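PDB 6YGA: N-alpha-acetyltransferase 30 from Saccharomyces cerevisiae, which catalyses transfer of an acetyl group from acetyl-CoA to the N-terminal methionine of proteins, as the catalytic subunit of the NatC complex. Local coordinates for residues Arg76-Ile81 with Cys112-Leu117. Residues are numbered along the deposited sequence; the frame is centred on the assembly and turned at random.
Sequences RLRGYI and CDEIML
The two parallel strands of a beta-alpha-beta unit in the GNAT fold meet here: strand 76-86 leads through helix 95-109 to strand 114-120, and the first residues of strand 76-86 pair with 112-117, which runs into strand 114-120. Gly79 N gives the backbone ladder a short bond to Glu114 O (2.7 Å), nearly along the C=O axis; Gly79 O takes Met116 N from above its carbonyl plane, and Ile81 N closes the run on Met116 O. Toward Cys112 the side chain of Asp113 joins in: its OD2 receives Leu77 N at 2.8 Å through the anti lone pair, while its own N returns a bond to Leu77 O. Asp113 OD1 is hydrogen-bonded to the hydroxyl of Thr159, the last residue of the chain.

On the face of Arg78, Glu114 and Tyr80, Arg76, Arg78 and Glu114 form a salt-bridge network. Glu114 CG takes the crowded position between backbone N and carbonyl carbon (chi1 63°), and the extended chain beyond it carries the oxygens to both guanidinium groups. Arg78, bent at chi3, comes side-on with NE and NH2 to OE2 (NH2 to OE2 2.7 Å). Arg76, also bent at chi3, does the same at OE1, which lies in its guanidinium plane but is met from above the carboxylate plane; Asp113 CB sits over the centre of that guanidinium. Two positive groups on a buried glutamate should favour its charged form.

On the opposite face Ile81 CG1 crosses Ile115 CG2 at 4.0 Å, with Met107 of helix 95-109 against both; Cys112 SG lies 3.7 Å from Gly79 CA. Back on the Arg78 and Glu114 face, Tyr80, its OH bonded to Glu118, lies alongside selenomethionine Met116 in a Met-aromatic contact, SE in the ring plane at the edge, 3.8 Å from CE1 of Tyr80.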
# COMPACT_ATOMS: atom_id res chain seq x y z
N ARG A 76 8.74 -0.11 -25.63
CA ARG A 76 9.99 -0.14 -24.89
C ARG A 76 10.27 -1.54 -24.34
O ARG A 76 9.35 -2.24 -23.90
CB ARG A 76 9.99 0.88 -23.74
CG ARG A 76 10.04 2.32 -24.23
CD ARG A 76 9.91 3.34 -23.11
NE ARG A 76 11.04 3.33 -22.19
CZ ARG A 76 12.21 3.94 -22.42
NH1 ARG A 76 12.40 4.59 -23.56
NH2 ARG A 76 13.18 3.88 -21.52
N LEU A 77 11.54 -1.94 -24.39
CA LEU A 77 11.99 -3.20 -23.81
C LEU A 77 12.46 -2.96 -22.39
O LEU A 77 13.34 -2.13 -22.15
CB LEU A 77 13.12 -3.80 -24.64
CG LEU A 77 12.70 -4.54 -25.91
CD1 LEU A 77 13.91 -5.14 -26.61
CD2 LEU A 77 11.69 -5.62 -25.56
N ARG A 78 11.87 -3.69 -21.44
CA ARG A 78 12.18 -3.56 -20.02
C ARG A 78 12.94 -4.80 -19.56
O ARG A 78 12.39 -5.90 -19.53
CB ARG A 78 10.90 -3.37 -19.20
CG ARG A 78 11.10 -3.57 -17.71
CD ARG A 78 9.92 -3.04 -16.91
NE ARG A 78 9.84 -1.58 -16.97
CZ ARG A 78 8.88 -0.86 -16.40
NH1 ARG A 78 7.92 -1.46 -15.72
NH2 ARG A 78 8.89 0.46 -16.50
N GLY A 79 14.21 -4.61 -19.20
CA GLY A 79 14.93 -5.64 -18.50
C GLY A 79 14.51 -5.70 -17.04
O GLY A 79 14.10 -4.71 -16.44
N TYR A 80 14.62 -6.90 -16.46
CA TYR A 80 14.15 -7.13 -15.10
C TYR A 80 15.14 -8.03 -14.37
O TYR A 80 15.53 -9.08 -14.89
CB TYR A 80 12.75 -7.76 -15.10
CG TYR A 80 12.22 -8.08 -13.73
CD1 TYR A 80 11.82 -7.07 -12.87
CD2 TYR A 80 12.12 -9.40 -13.29
CE1 TYR A 80 11.33 -7.36 -11.61
CE2 TYR A 80 11.64 -9.70 -12.03
CZ TYR A 80 11.24 -8.68 -11.20
OH TYR A 80 10.76 -8.97 -9.94
N ILE A 81 15.54 -7.62 -13.17
CA ILE A 81 16.44 -8.40 -12.33
C ILE A 81 15.58 -9.14 -11.31
O ILE A 81 15.04 -8.53 -10.38
CB ILE A 81 17.48 -7.51 -11.64
CG1 ILE A 81 18.36 -6.81 -12.69
CG2 ILE A 81 18.33 -8.31 -10.67
CD1 ILE A 81 19.42 -5.90 -12.10
N CYS A 112 17.67 -3.41 -24.41
CA CYS A 112 16.75 -3.01 -23.36
C CYS A 112 16.76 -1.50 -23.22
O CYS A 112 17.82 -0.87 -23.27
CB CYS A 112 17.11 -3.67 -22.03
SG CYS A 112 16.49 -5.36 -21.82
N ASP A 113 15.58 -0.91 -23.08
CA ASP A 113 15.47 0.52 -22.87
C ASP A 113 15.59 0.91 -21.41
O ASP A 113 15.88 2.07 -21.11
CB ASP A 113 14.13 1.03 -23.43
CG ASP A 113 14.02 0.84 -24.93
OD1 ASP A 113 14.89 1.35 -25.66
OD2 ASP A 113 13.06 0.18 -25.37
N GLU A 114 15.38 -0.03 -20.49
CA GLU A 114 15.41 0.25 -19.07
C GLU A 114 15.55 -1.06 -18.31
O GLU A 114 15.23 -2.13 -18.81
CB GLU A 114 14.15 1.00 -18.62
CG GLU A 114 12.87 0.20 -18.82
CD GLU A 114 11.64 1.08 -18.92
OE1 GLU A 114 11.78 2.26 -19.29
OE2 GLU A 114 10.53 0.58 -18.63
N ILE A 115 16.05 -0.95 -17.08
CA ILE A 115 16.19 -2.07 -16.17
C ILE A 115 15.34 -1.79 -14.94
O ILE A 115 15.40 -0.69 -14.38
CB ILE A 115 17.66 -2.30 -15.77
CG1 ILE A 115 18.54 -2.32 -17.02
CG2 ILE A 115 17.81 -3.61 -15.02
CD1 ILE A 115 18.26 -3.48 -17.95
N MSE A 116 14.55 -2.78 -14.52
CA MSE A 116 13.67 -2.60 -13.37
C MSE A 116 13.88 -3.71 -12.34
O MSE A 116 14.09 -4.87 -12.69
CB MSE A 116 12.21 -2.57 -13.82
CG MSE A 116 11.22 -2.13 -12.74
SE MSE A 116 10.61 -3.59 -11.60
CE MSE A 116 9.24 -4.33 -12.77
N LEU A 117 13.83 -3.33 -11.06
CA LEU A 117 13.91 -4.29 -9.97
C LEU A 117 13.11 -3.75 -8.79
O LEU A 117 12.80 -2.56 -8.71
CB LEU A 117 15.36 -4.56 -9.56
CG LEU A 117 16.13 -3.41 -8.89
CD1 LEU A 117 16.14 -3.55 -7.37
CD2 LEU A 117 17.55 -3.31 -9.43